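Local coordinates for F1 capsule-anchoring protein (Yersinia pestis, PDB 2XET) that probably serves, as the C-terminal domain of the Caf1A outer-membrane usher, in assembling F1 capsular antigen subunits at the bacterial surface, at residues 6-12 with 81-87; 16-22 with 32-38; 2-6 with 75-81. All coordinates share one frame; numbering follows the deposited sequence.

Contact 1. Residues 6-12 with 81-87; sequences LHLKRSD and LSTTCIL
L87 packs its side chain against R10 and D12 where two parallel strands end. From CB, 3.8 Å from S11 OG, the L87 chain runs to CG, also near that hydroxyl. There it forks. CD2 sits over one face of the R10 guanidinium, 3.8 Å from R10 CZ. CD1 turns to the D12 carboxylate, 3.5 Å from D12 CG; the two side chains cross at about a right angle. One leucine thus covers both halves of an ion pair. R10 grips D12 side-on: NE bonds to OD1 and NH2 to OD2, each on the syn side of the carboxylate. This two-point hold fixes the rotation of the guanidinium. K14 adds a second charge partner for D12.

S11 fastens the backbone here. Its OG accepts from L87 N at 3.1 Å, almost straight at 177°. A chi1 of 47° puts OG between the S11 backbone N and carbonyl carbon, facing that N-H. Upstream, the backbones bond in parallel register. H7 N meets L81 O at 2.8 Å and C85 N meets K9 O at 2.8 Å, but K9 N to T83 O is weak at 3.5 Å. T83 CG2 touches both L6 CD1 and L8 CD2.

The buried L6, L8 and C85 share one face with T83. They meet strands 48-54 and 62-68, where C85 is disulfide-bonded to C63. H7, K9, S82 and T84 line the exposed face. Within the sheet, strand 2-10 lies between 79-87 and 39-45, and strand 79-87 between 2-10 and 62-68.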
loop_
_atom_site.group_PDB
_atom_site.type_symbol
_atom_site.label_atom_id
_atom_site.label_comp_id
_atom_site.label_asym_id
_atom_site.label_seq_id
_atom_site.Cartn_x
_atom_site.Cartn_y
_atom_site.Cartn_z
ATOM N N LEU A 6 -4.596 3.814 -3.314
ATOM C CA LEU A 6 -3.682 4.227 -2.246
ATOM C C LEU A 6 -2.417 4.887 -2.787
ATOM O O LEU A 6 -1.650 4.259 -3.528
ATOM C CB LEU A 6 -3.305 3.006 -1.394
ATOM C CG LEU A 6 -2.440 3.260 -0.164
ATOM C CD1 LEU A 6 -3.188 4.133 0.848
ATOM C CD2 LEU A 6 -2.035 1.919 0.448
ATOM N N HIS A 7 -2.234 6.172 -2.464
ATOM C CA HIS A 7 -1.051 6.891 -2.898
ATOM C C HIS A 7 0.008 6.747 -1.834
ATOM O O HIS A 7 -0.197 7.172 -0.700
ATOM C CB HIS A 7 -1.355 8.391 -3.118
ATOM C CG HIS A 7 -0.222 9.160 -3.718
ATOM N ND1 HIS A 7 -0.098 10.527 -3.570
ATOM C CD2 HIS A 7 0.831 8.765 -4.476
ATOM C CE1 HIS A 7 0.990 10.939 -4.200
ATOM N NE2 HIS A 7 1.572 9.892 -4.756
ATOM N N LEU A 8 1.124 6.118 -2.197
ATOM C CA LEU A 8 2.207 5.855 -1.259
ATOM C C LEU A 8 3.354 6.816 -1.484
ATOM O O LEU A 8 3.671 7.125 -2.614
ATOM C CB LEU A 8 2.709 4.411 -1.445
ATOM C CG LEU A 8 1.738 3.298 -1.045
ATOM C CD1 LEU A 8 2.162 1.993 -1.737
ATOM C CD2 LEU A 8 1.678 3.123 0.480
ATOM N N LYS A 9 3.990 7.275 -0.407
ATOM C CA LYS A 9 5.244 8.028 -0.530
ATOM C C LYS A 9 6.170 7.509 0.567
ATOM O O LYS A 9 5.696 7.228 1.675
ATOM C CB LYS A 9 5.008 9.539 -0.393
ATOM C CG LYS A 9 6.237 10.394 -0.724
ATOM C CD LYS A 9 5.936 11.891 -0.819
ATOM C CE LYS A 9 5.183 12.383 0.420
ATOM N NZ LYS A 9 5.074 13.857 0.533
ATOM N N ARG A 10 7.464 7.361 0.254
ATOM C CA ARG A 10 8.412 6.883 1.248
ATOM C C ARG A 10 8.603 7.931 2.355
ATOM O O ARG A 10 8.383 9.133 2.129
ATOM C CB ARG A 10 9.768 6.593 0.595
ATOM C CG ARG A 10 9.753 5.351 -0.325
ATOM C CD ARG A 10 10.854 5.464 -1.388
ATOM N NE ARG A 10 12.174 5.784 -0.844
ATOM C CZ ARG A 10 13.290 5.100 -1.113
ATOM N NH1 ARG A 10 13.267 4.051 -1.911
ATOM N NH2 ARG A 10 14.443 5.487 -0.588
ATOM N N SER A 11 9.058 7.475 3.535
ATOM C CA SER A 11 9.342 8.388 4.656
ATOM C C SER A 11 10.458 9.426 4.347
ATOM O O SER A 11 10.539 10.488 5.011
ATOM C CB SER A 11 9.629 7.610 5.942
ATOM O OG SER A 11 10.550 6.561 5.709
ATOM N N ASP A 12 11.295 9.136 3.348
ATOM C CA ASP A 12 12.341 10.070 2.915
ATOM C C ASP A 12 11.846 11.023 1.810
ATOM O O ASP A 12 12.628 11.700 1.158
ATOM C CB ASP A 12 13.640 9.316 2.540
ATOM C CG ASP A 12 13.519 8.456 1.276
ATOM O OD1 ASP A 12 12.414 8.330 0.718
ATOM O OD2 ASP A 12 14.578 7.883 0.878
ATOM N N LEU A 81 -7.041 7.474 -1.088
ATOM C CA LEU A 81 -6.344 7.695 0.181
ATOM C C LEU A 81 -4.832 7.823 0.004
ATOM O O LEU A 81 -4.272 7.367 -1.005
ATOM C CB LEU A 81 -6.639 6.536 1.133
ATOM C CG LEU A 81 -8.092 6.189 1.502
ATOM C CD1 LEU A 81 -8.124 5.227 2.674
ATOM C CD2 LEU A 81 -8.904 7.442 1.832
ATOM N N SER A 82 -4.183 8.434 0.999
ATOM C CA SER A 82 -2.732 8.584 1.000
ATOM C C SER A 82 -2.164 8.119 2.324
ATOM O O SER A 82 -2.798 8.291 3.374
ATOM C CB SER A 82 -2.327 10.044 0.790
ATOM O OG SER A 82 -2.701 10.529 -0.495
ATOM N N THR A 83 -0.972 7.531 2.285
ATOM C CA THR A 83 -0.287 7.208 3.529
ATOM C C THR A 83 1.235 7.182 3.345
ATOM O O THR A 83 1.735 7.203 2.225
ATOM C CB THR A 83 -0.808 5.892 4.148
ATOM O OG1 THR A 83 -0.397 5.822 5.522
ATOM C CG2 THR A 83 -0.287 4.657 3.365
ATOM N N THR A 84 1.951 7.219 4.457
ATOM C CA THR A 84 3.401 7.102 4.418
ATOM C C THR A 84 3.814 5.658 4.414
ATOM O O THR A 84 3.229 4.828 5.110
ATOM C CB THR A 84 4.032 7.747 5.659
ATOM O OG1 THR A 84 3.578 9.087 5.759
ATOM C CG2 THR A 84 5.550 7.752 5.576
ATOM N N CYS A 85 4.843 5.371 3.624
ATOM C CA CYS A 85 5.476 4.064 3.642
ATOM C C CYS A 85 6.828 4.239 4.363
ATOM O O CYS A 85 7.764 4.851 3.827
ATOM C CB CYS A 85 5.631 3.558 2.205
ATOM S SG CYS A 85 5.750 1.766 1.982
ATOM N N ILE A 86 6.901 3.717 5.578
ATOM C CA ILE A 86 8.062 3.953 6.431
ATOM C C ILE A 86 9.166 2.973 6.037
ATOM O O ILE A 86 8.987 1.743 6.090
ATOM C CB ILE A 86 7.683 3.848 7.933
ATOM C CG1 ILE A 86 6.736 5.002 8.305
ATOM C CG2 ILE A 86 8.925 3.841 8.805
ATOM C CD1 ILE A 86 6.146 4.930 9.734
ATOM N N LEU A 87 10.306 3.519 5.628
ATOM C CA LEU A 87 11.410 2.657 5.125
ATOM C C LEU A 87 11.924 1.702 6.191
ATOM O O LEU A 87 12.132 2.101 7.354
ATOM C CB LEU A 87 12.574 3.511 4.608
ATOM C CG LEU A 87 12.245 4.163 3.264
ATOM C CD1 LEU A 87 13.026 5.453 3.032
ATOM C CD2 LEU A 87 12.468 3.154 2.088
#

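Contact 2. Residues 16-22 with 32-38; sequences VPFGSIV and GIVGDNS. With SO4 (sulfate ion), chain C.
V34 makes the tight part of this contact by splitting its two methyls between V22 and V16. Its CG2 meets V22 CG2 at 3.6 Å, and its CG1 meets V16 CG1 at 3.8 Å. Both valines cross it at about a right angle. V34 CG1 lies anti to the backbone N and CG2 beside that N (chi1 173°), which spreads the branches toward the two partners. L8 and V53 also touch V34, so the cluster is buried.

Backbone bonds hold V34 from both ends. V34 N gives a nearly straight bond to S20 O at 2.9 Å, in the carbonyl plane. G19 N donates to V34 O at 2.8 Å, less straight and tilted from the carbonyl plane. Close by, P17 O accepts from both S20 OG and S20 N, which reach it from the same face and brace the type II turn of residues 17-20. S38 OG accepts from V16 N at 2.9 Å; the same hydroxyl bonds to L8 O on the neighbouring strand. This ties the buried loop ends to strand 2-10.

The solvent side is sparser. F18 lays one ring face over D36, with D36 CB 3.9 Å from the ring centroid and 4° off its normal, a CH-pi contact. V34 O lies at the ring edge. A water donates to V16 O and G35 O, bridging the two backbones. N37 bonds through ND2 to a sulfate, probably from the crystallisation liquor, which R80 also binds. I21 CD1 and I33 CG1 touch more loosely, at 4.1 Å.

I21 with I33 and V22 with G32 form the short antiparallel pairing of a beta hairpin at the sheet margin, in a domain of the transthyretin-like clan.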
loop_
_atom_site.group_PDB
_atom_site.type_symbol
_atom_site.label_atom_id
_atom_site.label_comp_id
_atom_site.label_asym_id
_atom_site.label_seq_id
_atom_site.Cartn_x
_atom_site.Cartn_y
_atom_site.Cartn_z
ATOM N N VAL A 16 7.423 5.826 -4.149
ATOM C CA VAL A 16 7.739 4.392 -4.105
ATOM C C VAL A 16 8.057 3.969 -5.552
ATOM O O VAL A 16 7.369 4.386 -6.483
ATOM C CB VAL A 16 6.563 3.576 -3.568
ATOM C CG1 VAL A 16 6.752 2.069 -3.835
ATOM C CG2 VAL A 16 6.387 3.823 -2.054
ATOM N N PRO A 17 9.120 3.187 -5.751
ATOM C CA PRO A 17 9.496 2.776 -7.120
ATOM C C PRO A 17 8.353 2.120 -7.938
ATOM O O PRO A 17 7.625 1.262 -7.429
ATOM C CB PRO A 17 10.620 1.761 -6.872
ATOM C CG PRO A 17 11.262 2.245 -5.622
ATOM C CD PRO A 17 10.096 2.729 -4.750
ATOM N N PHE A 18 8.222 2.569 -9.185
ATOM C CA PHE A 18 7.320 1.972 -10.180
ATOM C C PHE A 18 7.646 0.473 -10.270
ATOM O O PHE A 18 8.779 0.086 -10.583
ATOM C CB PHE A 18 7.559 2.688 -11.524
ATOM C CG PHE A 18 6.710 2.184 -12.679
ATOM C CD1 PHE A 18 5.513 1.501 -12.463
ATOM C CD2 PHE A 18 7.099 2.456 -13.997
ATOM C CE1 PHE A 18 4.724 1.056 -13.522
ATOM C CE2 PHE A 18 6.321 2.024 -15.095
ATOM C CZ PHE A 18 5.130 1.317 -14.869
ATOM N N GLY A 19 6.673 -0.374 -9.942
ATOM C CA GLY A 19 6.877 -1.833 -10.016
ATOM C C GLY A 19 7.056 -2.549 -8.687
ATOM O O GLY A 19 7.104 -3.797 -8.645
ATOM N N SER A 20 7.168 -1.772 -7.597
ATOM C CA SER A 20 7.234 -2.364 -6.262
ATOM C C SER A 20 6.027 -3.265 -5.988
ATOM O O SER A 20 4.887 -2.962 -6.382
ATOM C CB SER A 20 7.311 -1.282 -5.184
ATOM O OG SER A 20 8.393 -0.393 -5.401
ATOM N N ILE A 21 6.288 -4.349 -5.277
ATOM C CA ILE A 21 5.232 -5.309 -4.985
ATOM C C ILE A 21 4.609 -5.042 -3.608
ATOM O O ILE A 21 5.324 -4.867 -2.609
ATOM C CB ILE A 21 5.755 -6.739 -5.078
ATOM C CG1 ILE A 21 6.303 -7.043 -6.509
ATOM C CG2 ILE A 21 4.652 -7.725 -4.696
ATOM C CD1 ILE A 21 5.286 -6.911 -7.614
ATOM N N VAL A 22 3.273 -5.005 -3.575
ATOM C CA VAL A 22 2.537 -4.731 -2.347
ATOM C C VAL A 22 2.005 -6.040 -1.822
ATOM O O VAL A 22 1.404 -6.802 -2.584
ATOM C CB VAL A 22 1.367 -3.763 -2.589
ATOM C CG1 VAL A 22 0.595 -3.485 -1.295
ATOM C CG2 VAL A 22 1.875 -2.464 -3.197
ATOM N N GLY A 32 -0.858 -6.427 -4.966
ATOM C CA GLY A 32 -0.933 -5.450 -6.059
ATOM C C GLY A 32 0.449 -4.937 -6.415
ATOM O O GLY A 32 1.441 -5.370 -5.819
ATOM N N ILE A 33 0.511 -4.055 -7.409
ATOM C CA ILE A 33 1.789 -3.525 -7.900
ATOM C C ILE A 33 1.717 -2.003 -7.977
ATOM O O ILE A 33 0.739 -1.439 -8.453
ATOM C CB ILE A 33 2.118 -4.044 -9.322
ATOM C CG1 ILE A 33 1.910 -5.565 -9.439
ATOM C CG2 ILE A 33 3.548 -3.670 -9.711
ATOM C CD1 ILE A 33 1.883 -6.055 -10.896
ATOM N N VAL A 34 2.757 -1.343 -7.481
ATOM C CA VAL A 34 2.793 0.126 -7.462
ATOM C C VAL A 34 3.044 0.620 -8.885
ATOM O O VAL A 34 3.910 0.105 -9.576
ATOM C CB VAL A 34 3.867 0.610 -6.492
ATOM C CG1 VAL A 34 4.049 2.139 -6.575
ATOM C CG2 VAL A 34 3.507 0.181 -5.050
ATOM N N GLY A 35 2.210 1.552 -9.335
ATOM C CA GLY A 35 2.289 2.053 -10.712
ATOM C C GLY A 35 3.145 3.293 -10.868
ATOM O O GLY A 35 3.920 3.647 -9.951
ATOM N N ASP A 36 3.012 3.954 -12.020
ATOM C CA ASP A 36 3.922 5.070 -12.377
ATOM C C ASP A 36 3.593 6.411 -11.710
ATOM O O ASP A 36 4.346 7.373 -11.878
ATOM C CB ASP A 36 4.115 5.230 -13.903
ATOM C CG ASP A 36 2.826 5.583 -14.628
ATOM O OD1 ASP A 36 1.868 6.047 -13.984
ATOM O OD2 ASP A 36 2.771 5.396 -15.860
ATOM N N ASN A 37 2.486 6.466 -10.959
ATOM C CA ASN A 37 2.155 7.619 -10.095
ATOM C C ASN A 37 2.290 7.255 -8.590
ATOM O O ASN A 37 1.700 7.895 -7.709
ATOM C CB ASN A 37 0.750 8.139 -10.415
ATOM C CG ASN A 37 0.646 8.791 -11.794
ATOM O OD1 ASN A 37 1.522 9.534 -12.216
ATOM N ND2 ASN A 37 -0.457 8.522 -12.501
ATOM N N SER A 38 3.078 6.208 -8.313
ATOM C CA SER A 38 3.323 5.765 -6.935
ATOM C C SER A 38 2.026 5.445 -6.190
ATOM O O SER A 38 1.885 5.711 -4.980
ATOM C CB SER A 38 4.162 6.785 -6.155
ATOM O OG SER A 38 4.681 6.194 -4.970
HETATM S S SO4 C . -2.923 6.540 -9.724
HETATM O O1 SO4 C . -4.294 6.048 -9.616
HETATM O O2 SO4 C . -2.735 7.812 -9.021
HETATM O O3 SO4 C . -1.993 5.566 -9.193
HETATM O O4 SO4 C . -2.630 6.787 -11.134
HETATM O O HOH W 1 6.341 5.199 -8.966
#

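Contact 3. Residues 2-6 with 75-81; sequences GRLFL and ISGAYRL. With SO4 (sulfate ion), chain D; SO4 (sulfate ion), chain C.
R3 holds its guanidinium edge-on to two carbonyls of the loop at residues 75-78 and to a sulfate, probably from the crystallisation liquor. NH1 donates to I75 O at 2.8 Å and to G77 O at 2.9 Å. Both oxygens lie near the guanidinium plane, and the G77 bond lies in the plane of its carbonyl too. The I75 bond is tilted from its carbonyl plane. NE and NH2 bond to O1 and O3 of the sulfate at another edge. G44 N and G1 N bind this ion as well. Its charge probably offsets that of R3. A chi3 of 74° bends the R3 chain and turns NH1 to the I75 and G77 carbonyls.

The F5 ring has Y79 O at its edge, and its CE2 meets A78 CB at 3.9 Å. It also meets the ring of Y41 of strand 39-45, planes at about 50°. R80 crosses F5 obliquely, and R80 NH1 comes within 3.5 Å of F5 CB. A bend at chi2 (75°) brings the R80 guanidinium back beside F5 and to a second sulfate, likewise probably from the liquor. NH1 and NH2 bond to its O1 and O2. That ion also accepts a hydrogen bond from N37 ND2.

The backbones pair as parallel strands, the N-terminal strand lying beside the C-terminal one in a transthyretin-like beta domain. F5 N bonds to Y79 O at 2.8 Å, and L81 N to F5 O at 2.8 Å. The first bond of the row, Y79 N to R3 O, is weak at 3.4 Å, where the loop gives way to strand.

On the face away from F5 and R80, L4 CD1 meets L81 CD1 at 3.6 Å, the two side chains crossing at about a right angle. L69 touches both leucines, and V67 of strand 62-68 touches L4. Y79 CB rests on L4 CB.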
loop_
_atom_site.group_PDB
_atom_site.type_symbol
_atom_site.label_atom_id
_atom_site.label_comp_id
_atom_site.label_asym_id
_atom_site.label_seq_id
_atom_site.Cartn_x
_atom_site.Cartn_y
_atom_site.Cartn_z
ATOM N N GLY A 2 -13.539 -3.589 1.339
ATOM C CA GLY A 2 -13.106 -2.241 1.004
ATOM C C GLY A 2 -12.223 -2.180 -0.224
ATOM O O GLY A 2 -11.317 -2.985 -0.382
ATOM N N ARG A 3 -12.482 -1.193 -1.079
ATOM C CA ARG A 3 -11.636 -0.961 -2.234
ATOM C C ARG A 3 -11.148 0.478 -2.238
ATOM O O ARG A 3 -11.888 1.419 -1.870
ATOM C CB ARG A 3 -12.354 -1.340 -3.538
ATOM C CG ARG A 3 -13.519 -0.468 -3.904
ATOM C CD ARG A 3 -14.546 -1.144 -4.841
ATOM N NE ARG A 3 -15.368 -2.152 -4.153
ATOM C CZ ARG A 3 -16.450 -1.909 -3.397
ATOM N NH1 ARG A 3 -16.893 -0.670 -3.152
ATOM N NH2 ARG A 3 -17.103 -2.927 -2.842
ATOM N N LEU A 4 -9.896 0.653 -2.650
ATOM C CA LEU A 4 -9.284 1.974 -2.611
ATOM C C LEU A 4 -8.104 2.130 -3.541
ATOM O O LEU A 4 -7.420 1.148 -3.855
ATOM C CB LEU A 4 -8.843 2.304 -1.182
ATOM C CG LEU A 4 -7.435 1.836 -0.800
ATOM C CD1 LEU A 4 -6.912 2.748 0.301
ATOM C CD2 LEU A 4 -7.528 0.409 -0.364
ATOM N N PHE A 5 -7.891 3.381 -3.952
ATOM C CA PHE A 5 -6.669 3.848 -4.589
ATOM C C PHE A 5 -5.808 4.352 -3.431
ATOM O O PHE A 5 -6.257 5.234 -2.660
ATOM C CB PHE A 5 -6.956 5.031 -5.519
ATOM C CG PHE A 5 -7.781 4.666 -6.736
ATOM C CD1 PHE A 5 -7.159 4.259 -7.919
ATOM C CD2 PHE A 5 -9.171 4.732 -6.691
ATOM C CE1 PHE A 5 -7.924 3.916 -9.039
ATOM C CE2 PHE A 5 -9.941 4.378 -7.806
ATOM C CZ PHE A 5 -9.311 3.971 -8.976
ATOM N N LEU A 6 -4.596 3.814 -3.314
ATOM C CA LEU A 6 -3.682 4.227 -2.246
ATOM C C LEU A 6 -2.417 4.887 -2.787
ATOM O O LEU A 6 -1.650 4.259 -3.528
ATOM C CB LEU A 6 -3.305 3.006 -1.394
ATOM C CG LEU A 6 -2.440 3.260 -0.164
ATOM C CD1 LEU A 6 -3.188 4.133 0.848
ATOM C CD2 LEU A 6 -2.035 1.919 0.448
ATOM N N ILE A 75 -21.042 0.503 0.133
ATOM C CA ILE A 75 -20.903 1.444 -0.984
ATOM C C ILE A 75 -20.198 0.778 -2.174
ATOM O O ILE A 75 -19.437 -0.168 -1.978
ATOM C CB ILE A 75 -20.144 2.721 -0.567
ATOM C CG1 ILE A 75 -18.731 2.372 -0.059
ATOM C CG2 ILE A 75 -20.939 3.465 0.501
ATOM C CD1 ILE A 75 -17.722 3.518 -0.184
ATOM N N SER A 76 -20.473 1.253 -3.391
ATOM C CA SER A 76 -19.902 0.631 -4.603
ATOM C C SER A 76 -18.643 1.306 -5.125
ATOM O O SER A 76 -17.977 0.752 -6.008
ATOM C CB SER A 76 -20.939 0.602 -5.738
ATOM O OG SER A 76 -21.241 1.926 -6.161
ATOM N N GLY A 77 -18.336 2.498 -4.601
ATOM C CA GLY A 77 -17.206 3.307 -5.060
ATOM C C GLY A 77 -15.865 2.945 -4.449
ATOM O O GLY A 77 -15.706 1.874 -3.861
ATOM N N ALA A 78 -14.901 3.862 -4.601
ATOM C CA ALA A 78 -13.524 3.615 -4.189
ATOM C C ALA A 78 -12.941 4.890 -3.573
ATOM O O ALA A 78 -13.075 5.977 -4.130
ATOM C CB ALA A 78 -12.692 3.163 -5.378
ATOM N N TYR A 79 -12.332 4.741 -2.406
ATOM C CA TYR A 79 -11.655 5.865 -1.752
ATOM C C TYR A 79 -10.350 6.214 -2.453
ATOM O O TYR A 79 -9.714 5.354 -3.060
ATOM C CB TYR A 79 -11.359 5.480 -0.313
ATOM C CG TYR A 79 -12.605 5.429 0.515
ATOM C CD1 TYR A 79 -13.240 6.603 0.910
ATOM C CD2 TYR A 79 -13.178 4.205 0.879
ATOM C CE1 TYR A 79 -14.394 6.564 1.680
ATOM C CE2 TYR A 79 -14.328 4.161 1.639
ATOM C CZ TYR A 79 -14.938 5.336 2.026
ATOM O OH TYR A 79 -16.098 5.325 2.760
ATOM N N ARG A 80 -9.948 7.479 -2.333
ATOM C CA ARG A 80 -8.683 7.978 -2.833
ATOM C C ARG A 80 -7.911 8.370 -1.567
ATOM O O ARG A 80 -8.173 9.444 -0.995
ATOM C CB ARG A 80 -9.004 9.197 -3.698
ATOM C CG ARG A 80 -7.928 9.741 -4.556
ATOM C CD ARG A 80 -7.638 8.925 -5.789
ATOM N NE ARG A 80 -6.431 9.471 -6.368
ATOM C CZ ARG A 80 -5.655 8.846 -7.236
ATOM N NH1 ARG A 80 -5.963 7.622 -7.662
ATOM N NH2 ARG A 80 -4.563 9.458 -7.673
ATOM N N LEU A 81 -7.041 7.474 -1.088
ATOM C CA LEU A 81 -6.344 7.695 0.181
ATOM C C LEU A 81 -4.832 7.823 0.004
ATOM O O LEU A 81 -4.272 7.367 -1.005
ATOM C CB LEU A 81 -6.639 6.536 1.133
ATOM C CG LEU A 81 -8.092 6.189 1.502
ATOM C CD1 LEU A 81 -8.124 5.227 2.674
ATOM C CD2 LEU A 81 -8.904 7.442 1.832
HETATM S S SO4 D . -14.610 -5.789 -2.837
HETATM O O1 SO4 D . -14.647 -5.062 -4.116
HETATM O O2 SO4 D . -13.616 -5.171 -1.983
HETATM O O3 SO4 D . -15.944 -5.699 -2.241
HETATM O O4 SO4 D . -14.268 -7.189 -3.118
HETATM S S SO4 C . -2.923 6.540 -9.724
HETATM O O1 SO4 C . -4.294 6.048 -9.616
HETATM O O2 SO4 C . -2.735 7.812 -9.021
HETATM O O3 SO4 C . -1.993 5.566 -9.193
HETATM O O4 SO4 C . -2.630 6.787 -11.134
HETATM O O HOH W 2 -14.551 1.152 -0.818
#

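Overall arrangement
Contacts 1 and 3 are two lengths of one parallel pairing, strand 2-10 with strand 79-87, and share L6 and L81. Their centres lie about 17 Å apart. Contact 3 is a surface contact, where two arginines bind sulfates and one of them also loop carbonyls. Contact 1 is partly buried, with apolar groups and the disulfide cysteine on one face and an ion pair at its end. Contact 2 is also partly buried; its short strand pairing is antiparallel and the rest is turns. It lies at the hairpin edge of the same sheet and rests on valines. It meets contact 1 where V16 packs on L8. Contacts 2 and 3 do not touch, but N37 and R80 share one sulfate.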